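Local coordinates for choline/ethanolamine kinase family protein (Mesorhizobium loti, PDB 3DXQ) that probably phosphorylates a small amino alcohol such as ethanolamine, as a kinase of the choline/ethanolamine kinase family, at residues Leu30-Phe35 with Asp196-Gly201; Pro170-Ala175 with Arg240-Ile245; Tyr246-Asp251 with Lys283-Thr288. All blocks are in the same frame, centred on the assembly; numbering follows the deposited sequence.

Interaction 1 of 3, residues Leu30-Phe35 with Asp196-Gly201; sequences LTNLVF and DWEYSG
Asn32 turns its CG anti to its own carbonyl carbon (chi1 -81°), and this places the amide within reach of the Asp196 carboxylate. Glu198 has CG between its backbone N and carbonyl carbon, with the chain extended beyond. Its carboxylate therefore also ends beside the Asn32 amide.

Asn32 ND2 donates to Asp196 OD1 at 3.0 Å. The bond is bent, with an N-H...O angle of 139°. It reaches OD1 on the syn side, tilted out of the carboxylate plane. The amide and carboxylate planes stand 75° apart, so the two groups do not lie flat on one another. Glu198 OE2 lies 3.6 Å from Asn32 ND2. Thr31 OG1 is a looser neighbour, 4.0 Å from Glu198 OE2.

Behind these groups, a type I turn runs from Trp197 to Ser200. Trp197 O takes two bonds there from one face, from Ser200 OG at 2.8 Å and Ser200 N at 3.2 Å.

Asp196 probably occupies the place of the Asp-Phe-Gly aspartate, which binds metal in related kinases. Thr31 closes the turn between strands 24-27 and 32-37, probably the nucleotide-binding loop, and Asn32 opens the second strand. The contact joins the N-terminal sheet to the loop between strands 192-194 and 201-203, consistent with a place at the interlobe cleft. Arg55 of helix 55-67 forms a salt bridge with Glu198, Trp197 packs on that helix, and strand 32-37 runs between strands 24-27 and 40-45.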
loop_
_atom_site.group_PDB
_atom_site.type_symbol
_atom_site.label_atom_id
_atom_site.label_comp_id
_atom_site.label_asym_id
_atom_site.label_seq_id
_atom_site.Cartn_x
_atom_site.Cartn_y
_atom_site.Cartn_z
ATOM N N LEU A 30 -8.632 0.231 10.238
ATOM C CA LEU A 30 -8.238 0.584 11.604
ATOM C C LEU A 30 -7.772 2.057 11.704
ATOM O O LEU A 30 -8.401 2.863 12.404
ATOM C CB LEU A 30 -7.145 -0.370 12.099
ATOM N N THR A 31 -6.700 2.417 10.985
ATOM C CA THR A 31 -6.121 3.789 11.056
ATOM C C THR A 31 -7.030 4.911 10.440
ATOM O O THR A 31 -6.827 6.110 10.681
ATOM C CB THR A 31 -4.641 3.852 10.478
ATOM O OG1 THR A 31 -4.643 3.728 9.049
ATOM C CG2 THR A 31 -3.735 2.759 11.097
ATOM N N ASN A 32 -8.026 4.505 9.655
ATOM C CA ASN A 32 -9.044 5.413 9.120
ATOM C C ASN A 32 -10.442 4.875 9.410
ATOM O O ASN A 32 -10.794 3.770 8.989
ATOM C CB ASN A 32 -8.895 5.581 7.597
ATOM C CG ASN A 32 -7.825 6.581 7.212
ATOM O OD1 ASN A 32 -7.603 7.569 7.910
ATOM N ND2 ASN A 32 -7.173 6.340 6.077
ATOM N N LEU A 33 -11.234 5.657 10.132
ATOM C CA LEU A 33 -12.631 5.321 10.335
ATOM C C LEU A 33 -13.356 5.804 9.066
ATOM O O LEU A 33 -13.224 6.965 8.682
ATOM C CB LEU A 33 -13.176 5.985 11.609
ATOM C CG LEU A 33 -12.376 5.767 12.911
ATOM C CD1 LEU A 33 -13.000 6.507 14.122
ATOM C CD2 LEU A 33 -12.222 4.271 13.216
ATOM N N VAL A 34 -14.082 4.910 8.397
ATOM C CA VAL A 34 -14.741 5.239 7.138
ATOM C C VAL A 34 -16.205 4.790 7.155
ATOM O O VAL A 34 -16.494 3.608 7.229
ATOM C CB VAL A 34 -13.992 4.569 5.973
ATOM C CG1 VAL A 34 -14.488 5.078 4.617
ATOM C CG2 VAL A 34 -12.514 4.820 6.127
ATOM N N PHE A 35 -17.124 5.733 7.056
ATOM C CA PHE A 35 -18.539 5.426 7.108
ATOM C C PHE A 35 -19.291 5.791 5.840
ATOM O O PHE A 35 -19.129 6.874 5.305
ATOM C CB PHE A 35 -19.175 6.194 8.264
ATOM C CG PHE A 35 -18.582 5.866 9.577
ATOM C CD1 PHE A 35 -19.093 4.826 10.337
ATOM C CD2 PHE A 35 -17.484 6.565 10.040
ATOM C CE1 PHE A 35 -18.539 4.512 11.546
ATOM C CE2 PHE A 35 -16.913 6.247 11.250
ATOM C CZ PHE A 35 -17.441 5.217 12.006
ATOM N N ASP A 196 -7.138 5.390 -0.085
ATOM C CA ASP A 196 -6.127 5.539 0.985
ATOM C C ASP A 196 -4.768 5.936 0.464
ATOM O O ASP A 196 -3.851 5.126 0.379
ATOM C CB ASP A 196 -6.014 4.285 1.856
ATOM C CG ASP A 196 -6.497 4.510 3.287
ATOM O OD1 ASP A 196 -7.660 4.939 3.483
ATOM O OD2 ASP A 196 -5.710 4.222 4.220
ATOM N N TRP A 197 -4.636 7.212 0.140
ATOM C CA TRP A 197 -3.435 7.718 -0.507
ATOM C C TRP A 197 -2.491 8.393 0.440
ATOM O O TRP A 197 -1.642 9.163 0.023
ATOM C CB TRP A 197 -3.848 8.678 -1.632
ATOM C CG TRP A 197 -4.688 7.971 -2.630
ATOM C CD1 TRP A 197 -6.030 7.784 -2.572
ATOM C CD2 TRP A 197 -4.238 7.292 -3.810
ATOM N NE1 TRP A 197 -6.457 7.059 -3.653
ATOM C CE2 TRP A 197 -5.374 6.736 -4.428
ATOM C CE3 TRP A 197 -2.990 7.111 -4.411
ATOM C CZ2 TRP A 197 -5.299 6.020 -5.615
ATOM C CZ3 TRP A 197 -2.917 6.393 -5.588
ATOM C CH2 TRP A 197 -4.062 5.857 -6.178
ATOM N N GLU A 198 -2.591 8.072 1.715
ATOM C CA GLU A 198 -1.759 8.753 2.713
ATOM C C GLU A 198 -0.246 8.507 2.580
ATOM O O GLU A 198 0.549 9.368 2.977
ATOM C CB GLU A 198 -2.241 8.424 4.130
ATOM C CG GLU A 198 -2.084 6.968 4.516
ATOM C CD GLU A 198 -2.894 6.603 5.739
ATOM O OE1 GLU A 198 -2.779 7.318 6.771
ATOM O OE2 GLU A 198 -3.639 5.602 5.663
ATOM N N TYR A 199 0.153 7.365 2.019
ATOM C CA TYR A 199 1.583 7.061 1.850
ATOM C C TYR A 199 2.092 7.305 0.418
ATOM O O TYR A 199 3.223 6.947 0.087
ATOM C CB TYR A 199 1.874 5.615 2.246
ATOM C CG TYR A 199 1.617 5.263 3.692
ATOM C CD1 TYR A 199 2.628 5.374 4.657
ATOM C CD2 TYR A 199 0.391 4.760 4.085
ATOM C CE1 TYR A 199 2.396 5.012 5.989
ATOM C CE2 TYR A 199 0.142 4.413 5.399
ATOM C CZ TYR A 199 1.141 4.534 6.347
ATOM O OH TYR A 199 0.856 4.168 7.642
ATOM N N SER A 200 1.263 7.920 -0.421
ATOM C CA SER A 200 1.597 8.152 -1.822
ATOM C C SER A 200 2.864 8.929 -1.970
ATOM O O SER A 200 3.221 9.692 -1.082
ATOM C CB SER A 200 0.491 8.942 -2.523
ATOM O OG SER A 200 -0.737 8.258 -2.477
ATOM N N GLY A 201 3.516 8.740 -3.115
ATOM C CA GLY A 201 4.755 9.435 -3.462
ATOM C C GLY A 201 5.308 9.002 -4.829
ATOM O O GLY A 201 4.811 8.052 -5.450
#

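Interaction 2 of 3, residues Pro170-Ala175 with Arg240-Ile245; sequences PLPLAA and RGRVVI
Leu171 and Pro172 meet one side chain of the helix, that of Arg242, by van der Waals packing. Leu171 CD2 lies 3.4 Å from Arg242 CD, carbon on carbon, and 3.5 Å from Arg242 NE. The leucine and the arginine run alongside each other, pointing opposite ways, so the leucine methyl sits beside the last part of the arginine chain. Pro172 approaches the far end of the arginine. The chain bends at chi3 (49°), and past the bend NH2 comes beside the Pro172 ring. Ring atoms CG and CD of Pro172 are each 3.6 Å from Arg242 NH2. Both residues meet the guanidinium obliquely.

The contact lies at the surface of the C-terminal lobe, in the kinase-like fold of the phosphotransferase family. It joins helix 237-263 to the loop that leads into strand 174-176. That strand pairs antiparallel with strand 201-203, through Ala174 and Asn203.

The ionic part lies beyond the two segments. Arg242 NH2 makes a salt bridge with Asp204, which Leu171 also touches. With an alanine here, Asp204 would probably lose its ionic mate, and Leu171 and Pro172 would be left facing a gap.

Backbone bonds fix the helix itself: Val244 N to Arg240 O at 3.0 Å, and Ile245 N to Gly241 O at 2.9 Å. On another side of this helix, Ile245 packs on Phe291 and Leu295 of helix 289-300.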
loop_
_atom_site.group_PDB
_atom_site.type_symbol
_atom_site.label_atom_id
_atom_site.label_comp_id
_atom_site.label_asym_id
_atom_site.label_seq_id
_atom_site.Cartn_x
_atom_site.Cartn_y
_atom_site.Cartn_z
ATOM N N PRO A 170 19.553 3.274 -13.576
ATOM C CA PRO A 170 18.456 4.229 -13.436
ATOM C C PRO A 170 17.128 3.489 -13.388
ATOM O O PRO A 170 16.906 2.593 -14.204
ATOM C CB PRO A 170 18.525 5.045 -14.727
ATOM C CG PRO A 170 19.923 4.866 -15.215
ATOM C CD PRO A 170 20.396 3.550 -14.753
ATOM N N LEU A 171 16.267 3.831 -12.431
ATOM C CA LEU A 171 14.958 3.227 -12.346
ATOM C C LEU A 171 13.933 4.287 -12.760
ATOM O O LEU A 171 14.142 5.482 -12.551
ATOM C CB LEU A 171 14.695 2.758 -10.932
ATOM C CG LEU A 171 15.712 1.748 -10.400
ATOM C CD1 LEU A 171 15.697 1.740 -8.887
ATOM C CD2 LEU A 171 15.434 0.370 -10.978
ATOM N N PRO A 172 12.827 3.858 -13.360
ATOM C CA PRO A 172 11.823 4.823 -13.712
ATOM C C PRO A 172 11.129 5.322 -12.447
ATOM O O PRO A 172 11.210 4.654 -11.410
ATOM C CB PRO A 172 10.858 4.019 -14.582
ATOM C CG PRO A 172 11.014 2.594 -14.121
ATOM C CD PRO A 172 12.447 2.477 -13.710
ATOM N N LEU A 173 10.485 6.486 -12.550
ATOM C CA LEU A 173 9.829 7.149 -11.428
ATOM C C LEU A 173 8.368 7.441 -11.802
ATOM O O LEU A 173 8.064 8.053 -12.833
ATOM C CB LEU A 173 10.552 8.450 -11.078
ATOM C CG LEU A 173 10.466 8.906 -9.617
ATOM C CD1 LEU A 173 11.303 7.989 -8.676
ATOM C CD2 LEU A 173 10.918 10.341 -9.494
ATOM N N ALA A 174 7.455 6.961 -10.975
ATOM C CA ALA A 174 6.053 7.116 -11.255
ATOM C C ALA A 174 5.305 7.512 -9.983
ATOM O O ALA A 174 5.783 7.255 -8.860
ATOM C CB ALA A 174 5.510 5.804 -11.802
ATOM N N ALA A 175 4.142 8.142 -10.174
ATOM C CA ALA A 175 3.215 8.430 -9.080
ATOM C C ALA A 175 2.651 7.120 -8.505
ATOM O O ALA A 175 1.750 6.536 -9.073
ATOM C CB ALA A 175 2.068 9.311 -9.596
ATOM N N ARG A 240 10.607 -8.610 -13.496
ATOM C CA ARG A 240 10.243 -9.645 -12.526
ATOM C C ARG A 240 11.165 -9.578 -11.329
ATOM O O ARG A 240 10.720 -9.686 -10.193
ATOM C CB ARG A 240 10.368 -11.007 -13.187
ATOM C CG ARG A 240 9.791 -12.182 -12.431
ATOM C CD ARG A 240 10.139 -13.459 -13.183
ATOM N NE ARG A 240 9.909 -13.307 -14.627
ATOM C CZ ARG A 240 8.726 -13.467 -15.215
ATOM N NH1 ARG A 240 7.687 -13.797 -14.492
ATOM N NH2 ARG A 240 8.569 -13.286 -16.523
ATOM N N GLY A 241 12.456 -9.408 -11.585
ATOM C CA GLY A 241 13.443 -9.295 -10.513
ATOM C C GLY A 241 13.183 -8.134 -9.559
ATOM O O GLY A 241 13.410 -8.238 -8.355
ATOM N N ARG A 242 12.744 -7.009 -10.102
ATOM C CA ARG A 242 12.469 -5.850 -9.265
ATOM C C ARG A 242 11.258 -6.113 -8.376
ATOM O O ARG A 242 11.266 -5.797 -7.187
ATOM C CB ARG A 242 12.348 -4.559 -10.102
ATOM C CG ARG A 242 13.625 -3.740 -9.998
ATOM C CD ARG A 242 13.863 -2.675 -11.046
ATOM N NE ARG A 242 12.738 -1.772 -11.309
ATOM C CZ ARG A 242 12.207 -1.576 -12.522
ATOM N NH1 ARG A 242 12.677 -2.220 -13.587
ATOM N NH2 ARG A 242 11.204 -0.740 -12.690
ATOM N N VAL A 243 10.233 -6.735 -8.941
ATOM C CA VAL A 243 9.052 -7.048 -8.158
ATOM C C VAL A 243 9.468 -7.957 -6.998
ATOM O O VAL A 243 9.196 -7.678 -5.828
ATOM C CB VAL A 243 7.963 -7.705 -8.994
ATOM C CG1 VAL A 243 6.744 -7.934 -8.137
ATOM C CG2 VAL A 243 7.607 -6.840 -10.169
ATOM N N VAL A 244 10.163 -9.030 -7.306
ATOM C CA VAL A 244 10.584 -9.948 -6.246
ATOM C C VAL A 244 11.444 -9.214 -5.197
ATOM O O VAL A 244 11.284 -9.431 -3.999
ATOM C CB VAL A 244 11.283 -11.163 -6.841
ATOM C CG1 VAL A 244 11.898 -12.040 -5.762
ATOM C CG2 VAL A 244 10.285 -11.943 -7.669
ATOM N N ILE A 245 12.316 -8.318 -5.650
ATOM C CA ILE A 245 13.169 -7.543 -4.751
ATOM C C ILE A 245 12.330 -6.704 -3.779
ATOM O O ILE A 245 12.603 -6.667 -2.556
ATOM C CB ILE A 245 14.141 -6.632 -5.553
ATOM C CG1 ILE A 245 15.349 -7.446 -6.008
ATOM C CG2 ILE A 245 14.630 -5.471 -4.727
ATOM C CD1 ILE A 245 16.097 -8.057 -4.858
#

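Interaction 3 of 3, residues Tyr246-Asp251 with Lys283-Thr288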
loop_
_atom_site.group_PDB
_atom_site.type_symbol
_atom_site.label_atom_id
_atom_site.label_comp_id
_atom_site.label_asym_id
_atom_site.label_seq_id
_atom_site.Cartn_x
_atom_site.Cartn_y
_atom_site.Cartn_z
ATOM N N TYR A 246 11.304 -6.050 -4.319
ATOM C CA TYR A 246 10.415 -5.238 -3.498
ATOM C C TYR A 246 9.535 -6.096 -2.587
ATOM O O TYR A 246 9.238 -5.683 -1.462
ATOM C CB TYR A 246 9.577 -4.277 -4.359
ATOM C CG TYR A 246 10.421 -3.200 -5.026
ATOM C CD1 TYR A 246 11.314 -2.430 -4.291
ATOM C CD2 TYR A 246 10.313 -2.950 -6.387
ATOM C CE1 TYR A 246 12.098 -1.447 -4.899
ATOM C CE2 TYR A 246 11.083 -1.960 -7.010
ATOM C CZ TYR A 246 11.980 -1.211 -6.258
ATOM O OH TYR A 246 12.741 -0.223 -6.868
ATOM N N LYS A 247 9.113 -7.273 -3.049
ATOM C CA LYS A 247 8.417 -8.188 -2.149
ATOM C C LYS A 247 9.250 -8.327 -0.869
ATOM O O LYS A 247 8.732 -8.175 0.226
ATOM C CB LYS A 247 8.226 -9.571 -2.774
ATOM C CG LYS A 247 6.983 -9.778 -3.619
ATOM C CD LYS A 247 7.081 -11.130 -4.324
ATOM C CE LYS A 247 5.767 -11.877 -4.391
ATOM N NZ LYS A 247 5.832 -13.097 -5.268
ATOM N N ALA A 248 10.547 -8.579 -1.015
ATOM C CA ALA A 248 11.420 -8.754 0.147
ATOM C C ALA A 248 11.567 -7.456 0.939
ATOM O O ALA A 248 11.403 -7.457 2.152
ATOM C CB ALA A 248 12.808 -9.298 -0.271
HETATM N N MSE A 249 11.877 -6.354 0.264
HETATM C CA MSE A 249 12.086 -5.077 0.950
HETATM C C MSE A 249 10.843 -4.548 1.629
HETATM O O MSE A 249 10.935 -3.890 2.655
HETATM C CB MSE A 249 12.601 -4.018 -0.017
HETATM C CG MSE A 249 14.023 -4.229 -0.499
HETATM SE SE MSE A 249 15.249 -4.789 0.940
HETATM C CE MSE A 249 16.859 -4.118 0.187
ATOM N N CYS A 250 9.687 -4.813 1.030
ATOM C CA CYS A 250 8.408 -4.421 1.588
ATOM C C CYS A 250 8.187 -5.076 2.937
ATOM O O CYS A 250 7.874 -4.425 3.915
ATOM C CB CYS A 250 7.298 -4.826 0.632
ATOM S SG CYS A 250 5.697 -4.187 1.069
ATOM N N ASP A 251 8.374 -6.383 2.996
ATOM C CA ASP A 251 8.296 -7.095 4.269
ATOM C C ASP A 251 9.300 -6.564 5.278
ATOM O O ASP A 251 8.980 -6.426 6.460
ATOM C CB ASP A 251 8.546 -8.593 4.081
ATOM C CG ASP A 251 7.273 -9.397 3.862
ATOM O OD1 ASP A 251 6.188 -8.965 4.288
ATOM O OD2 ASP A 251 7.370 -10.498 3.284
ATOM N N LYS A 283 12.755 -13.393 5.021
ATOM C CA LYS A 283 13.956 -14.194 5.140
ATOM C C LYS A 283 13.833 -15.441 4.272
ATOM O O LYS A 283 14.812 -15.867 3.650
ATOM C CB LYS A 283 14.183 -14.571 6.609
ATOM C CG LYS A 283 15.327 -15.558 6.888
ATOM C CD LYS A 283 15.412 -15.877 8.399
ATOM C CE LYS A 283 16.091 -17.211 8.689
ATOM N NZ LYS A 283 17.454 -17.232 8.175
ATOM N N ALA A 284 12.638 -16.029 4.237
ATOM C CA ALA A 284 12.391 -17.215 3.409
ATOM C C ALA A 284 12.642 -16.913 1.944
ATOM O O ALA A 284 13.371 -17.660 1.264
ATOM C CB ALA A 284 10.973 -17.723 3.595
ATOM N N LEU A 285 12.061 -15.807 1.480
ATOM C CA LEU A 285 12.197 -15.377 0.098
ATOM C C LEU A 285 13.648 -15.109 -0.262
ATOM O O LEU A 285 14.122 -15.575 -1.295
ATOM C CB LEU A 285 11.366 -14.109 -0.151
ATOM C CG LEU A 285 11.313 -13.599 -1.585
ATOM C CD1 LEU A 285 10.866 -14.709 -2.530
ATOM C CD2 LEU A 285 10.405 -12.403 -1.666
HETATM N N MSE A 286 14.350 -14.372 0.594
HETATM C CA MSE A 286 15.737 -14.009 0.310
HETATM C C MSE A 286 16.662 -15.226 0.265
HETATM O O MSE A 286 17.696 -15.205 -0.394
HETATM C CB MSE A 286 16.239 -12.958 1.306
HETATM C CG MSE A 286 15.505 -11.631 1.178
HETATM SE SE MSE A 286 16.203 -10.244 2.328
HETATM C CE MSE A 286 17.725 -9.580 1.246
ATOM N N GLU A 287 16.273 -16.300 0.927
ATOM C CA GLU A 287 17.108 -17.484 0.969
ATOM C C GLU A 287 16.907 -18.456 -0.187
ATOM O O GLU A 287 17.712 -19.369 -0.373
ATOM C CB GLU A 287 16.907 -18.200 2.289
ATOM C CG GLU A 287 17.577 -17.487 3.428
ATOM C CD GLU A 287 17.275 -18.135 4.756
ATOM O OE1 GLU A 287 16.404 -19.034 4.805
ATOM O OE2 GLU A 287 17.915 -17.743 5.749
ATOM N N THR A 288 15.843 -18.286 -0.953
ATOM C CA THR A 288 15.608 -19.164 -2.088
ATOM C C THR A 288 16.708 -18.915 -3.134
ATOM O O THR A 288 17.183 -17.781 -3.293
ATOM C CB THR A 288 14.208 -18.934 -2.699
ATOM O OG1 THR A 288 14.065 -17.562 -3.092
ATOM C CG2 THR A 288 13.135 -19.260 -1.699
#
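An antiparallel pair of helices, consecutive in the chain, brings Lys247 and Ala248 of helix 237-263 against Leu285 and Met286 of helix 271-287. The axes of segments 246-251 and 283-287 approach to 9.4 Å, and their directions differ by 150°. Ala248 and Leu285 have the nearest CA atoms, 6.7 Å apart. Ala248 CB lies between the helices and meets both Leu285 and Met286.

Leu285 supplies one branch to the contact. Its CG lies anti to the backbone N (chi1 -175°), and CD2 reaches across to the other helix. CD2 is 3.7 Å from Lys247 CB and 3.9 Å from Ala248 N, so it rests against side chain and backbone together. Ala248 CB is a little farther off, 4.2 Å from Leu285 CD2. Met286, present as selenomethionine, meets the same alanine. Its CG is 3.8 Å from Ala248 CB. The touching is thus done by the start of the methionine chain and not by its selenium.

This helical hairpin belongs to the mainly helical C-terminal lobe of the kinase-like fold. Other helices close in around it. Met286 also touches Glu158 of helix 152-167, and Met249 packs on helices 130-141 and 152-167.

Polar groups lie around this apolar patch. Lys247 offers only its CB to Leu285; its NZ goes to a salt bridge with Asp223. Asp251 OD1 makes salt bridges with Arg278 and Arg281, which are both on helix 271-287. These add an ionic tie between the same two helices. Within 283-288, Leu285 O accepts from Thr288 OG1 at 2.7 Å and from Thr288 N at 3.2 Å.

How the interactions relate
Interactions 2 and 3 share helix 237-263. Their centres are about 15 Å apart, and they touch: Leu285 CD2 packs 3.9 Å from Val244 O. Interaction 1 touches neither, though its nearest atoms come within about 4 Å of interaction 2. It is polar and partly buried, and it probably lies at the cleft between the lobes. Interaction 2 is a surface contact between a loop and a helix, made by an arginine that pairs with an outside acid. Interaction 3 is partly buried and apolar, between two helices. Asp204 ties the last two together, since it bonds both Arg242 and the Tyr246 hydroxyl.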